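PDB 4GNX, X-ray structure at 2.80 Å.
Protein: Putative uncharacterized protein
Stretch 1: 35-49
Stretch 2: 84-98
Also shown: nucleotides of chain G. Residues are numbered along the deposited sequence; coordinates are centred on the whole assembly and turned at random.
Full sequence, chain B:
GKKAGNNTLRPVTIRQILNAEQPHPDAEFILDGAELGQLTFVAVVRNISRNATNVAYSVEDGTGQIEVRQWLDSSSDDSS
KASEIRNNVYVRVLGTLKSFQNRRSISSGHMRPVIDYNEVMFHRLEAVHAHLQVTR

Stretch 1 (35-49) ELGQLTFVAVVRNIS
Stretch 2 84-98: EIRNNVYVRVLGTLK

The two stretches form neighbouring antiparallel strands of one sheet. Strand 38-49 and strand 90-98, which continues past the stretch, run at 138° between their N-to-C directions, with axes 4.6 Å apart at closest approach. Together they bury 1229 Å².

Stretch 2 begins in a loop. Ile85 (chi1 m, chi2 t) lies sideways, and its CG2 packs 4.1 Å from Val45 CG2. Asn87 (phi/psi -59/151, chi1 m) brings OD1 to 3.7 Å from Val45 CG1. Asn88 takes a left-handed backbone (66/37). Its N donates to Val45 O at 2.6 Å. Its chi1 is t, and OD1 accepts a weak hydrogen bond from Arg46 NH1 at 2.8 Å, with an angle of 125°. Val89 O receives Val45 N at 3.2 Å.

From Tyr90 the register is regular, with extended phi/psi. Tyr90 pairs with Val44 without backbone hydrogen bonds, CA to CA 4.5 Å. Its ring (chi1 m, chi2 99°) takes Val44 CG2 over one face, 3.2 Å from the centroid, a CH-pi contact. Val42 CG1 lies 3.7 Å from Tyr90 CD2.

Val91 (chi1 m) faces Ala43 in a hydrogen-bonded pair: Val91 N to Ala43 O is 2.8 Å, and Ala43 N to Val91 O is 3.0 Å. Val91 CG1 meets Val45 CG2 at 3.8 Å.

Arg92 (chi1 t, chi2 13°) opposes Val42, CA to CA 4.5 Å. Its side chain reaches across to Thr40 and Val42. NE donates to Thr40 OG1 at 2.8 Å, while Val42 CG2 covers one face of the guanidinium.

Val93 (chi1 t) pairs with Phe41. Val93 N to Phe41 O is 2.6 Å, and Phe41 N to Val93 O is 3.0 Å. Thr40 OG1 (chi1 t) also donates to Val93 O at 2.8 Å, so this hydroxyl links Arg92 NE to the carbonyl. Val93 CB sits over the Phe41 ring (chi1 p, chi2 91°), 4.0 Å from its centroid.

Leu94 (chi1 t) opposes Thr40, CA to CA 4.6 Å, on the same sheet face as Tyr90 and Arg92. Gly95 and Leu39 exchange two backbone hydrogen bonds, Leu39 N to Gly95 O and Gly95 N to Leu39 O, each 3.1 Å.

Thr96 (chi1 m) opposes Gln38, CA to CA 4.7 Å. Thr96 OG1 accepts a hydrogen bond from N3 of DT21 of chain G at 2.6 Å. Leu97 (chi1 t, chi2 p) points toward stretch 1. Its CD2 touches Leu36 CD2 at 3.6 Å, and its CB lies 3.8 Å from Leu39 CD2, an apolar cluster. Lys98 makes no contact with stretch 1.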

# COMPACT_ATOMS: atom_id res chain seq x y z
N GLU B 35 -13.86 -3.72 -18.11
CA GLU B 35 -14.99 -2.82 -18.10
C GLU B 35 -14.64 -1.57 -17.31
O GLU B 35 -14.03 -1.65 -16.24
CB GLU B 35 -16.17 -3.54 -17.45
CG GLU B 35 -17.55 -3.13 -17.97
CD GLU B 35 -18.36 -2.28 -16.99
OE1 GLU B 35 -17.76 -1.59 -16.12
OE2 GLU B 35 -19.62 -2.31 -17.09
N LEU B 36 -15.00 -0.41 -17.86
CA LEU B 36 -14.76 0.89 -17.23
C LEU B 36 -16.08 1.55 -16.90
O LEU B 36 -16.65 2.29 -17.71
CB LEU B 36 -13.97 1.80 -18.17
CG LEU B 36 -13.56 3.18 -17.64
CD1 LEU B 36 -12.66 3.11 -16.40
CD2 LEU B 36 -12.85 3.93 -18.76
N GLY B 37 -16.57 1.28 -15.69
CA GLY B 37 -17.84 1.81 -15.22
C GLY B 37 -17.60 3.06 -14.40
O GLY B 37 -17.30 4.13 -14.94
N GLN B 38 -17.75 2.92 -13.08
CA GLN B 38 -17.45 4.00 -12.18
C GLN B 38 -15.96 4.20 -12.14
O GLN B 38 -15.20 3.24 -12.26
CB GLN B 38 -17.94 3.67 -10.78
CG GLN B 38 -19.35 4.15 -10.50
CD GLN B 38 -19.58 4.41 -9.01
OE1 GLN B 38 -19.90 5.53 -8.62
NE2 GLN B 38 -19.42 3.37 -8.18
N LEU B 39 -15.54 5.45 -11.97
CA LEU B 39 -14.13 5.80 -11.97
C LEU B 39 -13.90 7.03 -11.11
O LEU B 39 -14.83 7.77 -10.81
CB LEU B 39 -13.67 6.08 -13.39
CG LEU B 39 -14.36 7.22 -14.19
CD1 LEU B 39 -13.67 8.56 -13.98
CD2 LEU B 39 -14.37 6.89 -15.67
N THR B 40 -12.65 7.27 -10.75
CA THR B 40 -12.31 8.44 -9.97
C THR B 40 -10.98 9.07 -10.36
O THR B 40 -10.04 8.40 -10.80
CB THR B 40 -12.26 8.13 -8.46
OG1 THR B 40 -11.91 9.33 -7.77
CG2 THR B 40 -11.23 7.01 -8.13
N PHE B 41 -10.89 10.37 -10.17
CA PHE B 41 -9.66 11.08 -10.51
C PHE B 41 -9.60 12.48 -9.89
O PHE B 41 -10.60 13.00 -9.37
CB PHE B 41 -9.48 11.16 -12.04
CG PHE B 41 -10.50 12.00 -12.73
CD1 PHE B 41 -10.26 13.35 -12.96
CD2 PHE B 41 -11.68 11.45 -13.19
CE1 PHE B 41 -11.18 14.15 -13.61
CE2 PHE B 41 -12.62 12.25 -13.84
CZ PHE B 41 -12.37 13.60 -14.05
N VAL B 42 -8.42 13.07 -9.96
CA VAL B 42 -8.16 14.37 -9.34
C VAL B 42 -7.73 15.30 -10.45
O VAL B 42 -7.00 14.90 -11.34
CB VAL B 42 -7.07 14.25 -8.28
CG1 VAL B 42 -6.67 15.63 -7.78
CG2 VAL B 42 -7.54 13.37 -7.13
N ALA B 43 -8.19 16.54 -10.42
CA ALA B 43 -8.00 17.44 -11.55
C ALA B 43 -8.25 18.87 -11.09
O ALA B 43 -8.74 19.08 -9.97
CB ALA B 43 -8.95 17.09 -12.67
N VAL B 44 -7.93 19.82 -11.97
CA VAL B 44 -8.12 21.23 -11.71
C VAL B 44 -9.26 21.80 -12.55
O VAL B 44 -9.32 21.58 -13.78
CB VAL B 44 -6.84 22.03 -11.96
CG1 VAL B 44 -7.03 23.50 -11.60
CG2 VAL B 44 -5.72 21.45 -11.12
N VAL B 45 -10.18 22.49 -11.88
CA VAL B 45 -11.29 23.12 -12.52
C VAL B 45 -10.75 24.31 -13.27
O VAL B 45 -10.02 25.13 -12.71
CB VAL B 45 -12.29 23.61 -11.48
CG1 VAL B 45 -13.58 24.10 -12.14
CG2 VAL B 45 -12.57 22.53 -10.46
N ARG B 46 -11.11 24.41 -14.54
CA ARG B 46 -10.65 25.50 -15.37
C ARG B 46 -11.77 26.40 -15.87
O ARG B 46 -11.54 27.58 -16.15
CB ARG B 46 -9.89 24.95 -16.56
CG ARG B 46 -8.54 24.40 -16.19
CD ARG B 46 -7.59 25.44 -15.62
NE ARG B 46 -6.29 24.83 -15.37
CZ ARG B 46 -5.36 25.32 -14.55
NH1 ARG B 46 -5.57 26.45 -13.88
NH2 ARG B 46 -4.22 24.66 -14.41
N ASN B 47 -12.97 25.83 -16.00
CA ASN B 47 -14.19 26.59 -16.31
C ASN B 47 -15.46 25.99 -15.64
O ASN B 47 -15.53 24.78 -15.38
CB ASN B 47 -14.36 26.74 -17.82
CG ASN B 47 -15.64 27.46 -18.19
OD1 ASN B 47 -16.56 26.86 -18.76
ND2 ASN B 47 -15.73 28.74 -17.84
N ILE B 48 -16.43 26.86 -15.35
CA ILE B 48 -17.67 26.43 -14.72
C ILE B 48 -18.85 27.06 -15.44
O ILE B 48 -19.03 28.27 -15.42
CB ILE B 48 -17.74 26.81 -13.22
CG1 ILE B 48 -16.53 26.28 -12.45
CG2 ILE B 48 -19.01 26.26 -12.60
CD1 ILE B 48 -16.41 26.81 -11.04
N SER B 49 -19.66 26.22 -16.06
CA SER B 49 -20.85 26.68 -16.76
C SER B 49 -22.07 26.15 -16.02
O SER B 49 -22.17 24.95 -15.78
CB SER B 49 -20.81 26.19 -18.20
OG SER B 49 -21.86 26.77 -18.96
N GLU B 84 -18.08 26.42 -2.93
CA GLU B 84 -16.75 26.14 -2.42
C GLU B 84 -15.78 25.84 -3.58
O GLU B 84 -14.62 26.24 -3.54
CB GLU B 84 -16.80 24.96 -1.44
CG GLU B 84 -17.92 23.97 -1.75
CD GLU B 84 -17.58 22.54 -1.35
OE1 GLU B 84 -17.11 22.33 -0.21
OE2 GLU B 84 -17.82 21.63 -2.18
N ILE B 85 -16.28 25.14 -4.60
CA ILE B 85 -15.53 24.87 -5.83
C ILE B 85 -15.44 26.09 -6.74
O ILE B 85 -16.45 26.70 -7.10
CB ILE B 85 -16.14 23.69 -6.62
CG1 ILE B 85 -15.78 22.37 -5.94
CG2 ILE B 85 -15.63 23.69 -8.05
CD1 ILE B 85 -16.66 21.20 -6.33
N ARG B 86 -14.22 26.43 -7.12
CA ARG B 86 -13.95 27.54 -8.02
C ARG B 86 -12.86 27.17 -9.01
O ARG B 86 -12.25 26.11 -8.91
CB ARG B 86 -13.58 28.76 -7.20
CG ARG B 86 -14.81 29.47 -6.67
CD ARG B 86 -14.67 29.85 -5.21
NE ARG B 86 -14.26 31.25 -5.05
CZ ARG B 86 -13.00 31.66 -4.91
NH1 ARG B 86 -11.99 30.77 -4.91
NH2 ARG B 86 -12.75 32.96 -4.77
N ASN B 87 -12.63 28.04 -9.98
CA ASN B 87 -11.59 27.82 -10.97
C ASN B 87 -10.22 27.69 -10.34
O ASN B 87 -9.95 28.26 -9.28
CB ASN B 87 -11.60 28.95 -11.98
CG ASN B 87 -12.57 28.70 -13.08
OD1 ASN B 87 -13.03 27.57 -13.24
ND2 ASN B 87 -12.90 29.72 -13.84
N ASN B 88 -9.35 26.93 -11.00
CA ASN B 88 -7.96 26.85 -10.58
C ASN B 88 -7.79 26.17 -9.20
O ASN B 88 -6.91 26.52 -8.41
CB ASN B 88 -7.33 28.24 -10.64
CG ASN B 88 -5.82 28.19 -10.59
OD1 ASN B 88 -5.17 27.31 -11.20
ND2 ASN B 88 -5.23 29.15 -9.87
N VAL B 89 -8.61 25.14 -8.97
CA VAL B 89 -8.70 24.43 -7.68
C VAL B 89 -8.67 22.92 -7.93
O VAL B 89 -9.36 22.40 -8.81
CB VAL B 89 -10.02 24.83 -6.93
CG1 VAL B 89 -10.47 23.74 -5.98
CG2 VAL B 89 -9.88 26.16 -6.20
N TYR B 90 -7.87 22.19 -7.16
CA TYR B 90 -7.90 20.74 -7.28
C TYR B 90 -9.16 20.11 -6.69
O TYR B 90 -9.69 20.58 -5.67
CB TYR B 90 -6.65 20.10 -6.71
CG TYR B 90 -5.52 20.01 -7.71
CD1 TYR B 90 -4.51 20.95 -7.72
CD2 TYR B 90 -5.47 18.97 -8.65
CE1 TYR B 90 -3.47 20.86 -8.62
CE2 TYR B 90 -4.43 18.87 -9.56
CZ TYR B 90 -3.44 19.83 -9.55
OH TYR B 90 -2.41 19.78 -10.46
N VAL B 91 -9.65 19.07 -7.34
CA VAL B 91 -10.83 18.36 -6.88
C VAL B 91 -10.74 16.86 -7.12
O VAL B 91 -10.09 16.41 -8.09
CB VAL B 91 -12.09 18.83 -7.60
CG1 VAL B 91 -12.32 20.32 -7.39
CG2 VAL B 91 -11.98 18.49 -9.07
N ARG B 92 -11.40 16.11 -6.24
CA ARG B 92 -11.55 14.67 -6.37
C ARG B 92 -12.88 14.47 -7.11
O ARG B 92 -13.91 15.02 -6.71
CB ARG B 92 -11.52 14.00 -4.97
CG ARG B 92 -11.45 12.46 -4.82
CD ARG B 92 -11.09 11.73 -6.09
NE ARG B 92 -10.17 10.57 -6.03
CZ ARG B 92 -9.01 10.52 -5.39
NH1 ARG B 92 -8.64 11.53 -4.63
NH2 ARG B 92 -8.21 9.45 -5.50
N VAL B 93 -12.85 13.73 -8.20
CA VAL B 93 -14.06 13.50 -8.98
C VAL B 93 -14.46 12.04 -8.90
O VAL B 93 -13.63 11.16 -9.11
CB VAL B 93 -13.86 13.89 -10.46
CG1 VAL B 93 -15.07 13.50 -11.31
CG2 VAL B 93 -13.57 15.39 -10.57
N LEU B 94 -15.71 11.78 -8.57
CA LEU B 94 -16.26 10.44 -8.66
C LEU B 94 -17.39 10.46 -9.70
O LEU B 94 -18.23 11.36 -9.67
CB LEU B 94 -16.79 10.01 -7.30
CG LEU B 94 -16.98 8.51 -7.13
CD1 LEU B 94 -16.62 8.05 -5.73
CD2 LEU B 94 -18.41 8.16 -7.44
N GLY B 95 -17.42 9.50 -10.63
CA GLY B 95 -18.41 9.60 -11.72
C GLY B 95 -18.53 8.39 -12.61
O GLY B 95 -17.89 7.40 -12.37
N THR B 96 -19.39 8.46 -13.62
CA THR B 96 -19.48 7.41 -14.63
C THR B 96 -19.08 8.01 -15.98
O THR B 96 -19.44 9.15 -16.29
CB THR B 96 -20.91 6.82 -14.74
OG1 THR B 96 -21.49 6.70 -13.44
CG2 THR B 96 -20.88 5.44 -15.35
N LEU B 97 -18.33 7.24 -16.76
CA LEU B 97 -17.95 7.64 -18.11
C LEU B 97 -19.12 7.54 -19.11
O LEU B 97 -19.78 6.50 -19.20
CB LEU B 97 -16.75 6.83 -18.61
CG LEU B 97 -16.22 7.17 -20.03
CD1 LEU B 97 -16.04 8.67 -20.25
CD2 LEU B 97 -14.93 6.44 -20.36
N LYS B 98 -19.37 8.61 -19.85
CA LYS B 98 -20.51 8.63 -20.76
C LYS B 98 -20.17 9.21 -22.12
O LYS B 98 -19.26 10.04 -22.27
CB LYS B 98 -21.72 9.36 -20.15
CG LYS B 98 -22.07 8.87 -18.75
CD LYS B 98 -23.56 8.70 -18.51
CE LYS B 98 -23.79 7.73 -17.35
NZ LYS B 98 -25.07 7.98 -16.62
P DT G 21 -25.69 9.71 -6.18
OP1 DT G 21 -25.11 10.29 -4.94
OP2 DT G 21 -27.15 9.44 -6.23
O5' DT G 21 -25.34 10.71 -7.37
C5' DT G 21 -26.18 11.84 -7.68
C4' DT G 21 -26.55 11.84 -9.15
O4' DT G 21 -25.38 11.54 -9.95
C3' DT G 21 -27.63 10.83 -9.55
O3' DT G 21 -28.72 11.49 -10.24
C2' DT G 21 -26.89 9.77 -10.36
C1' DT G 21 -25.62 10.46 -10.84
N1 DT G 21 -24.40 9.61 -10.86
C2 DT G 21 -23.94 9.13 -12.06
O2 DT G 21 -24.49 9.36 -13.13
N3 DT G 21 -22.80 8.37 -11.97
C4 DT G 21 -22.09 8.05 -10.83
O4 DT G 21 -21.09 7.35 -10.90
C5 DT G 21 -22.63 8.59 -9.60
C7 DT G 21 -21.94 8.30 -8.31
C6 DT G 21 -23.74 9.34 -9.68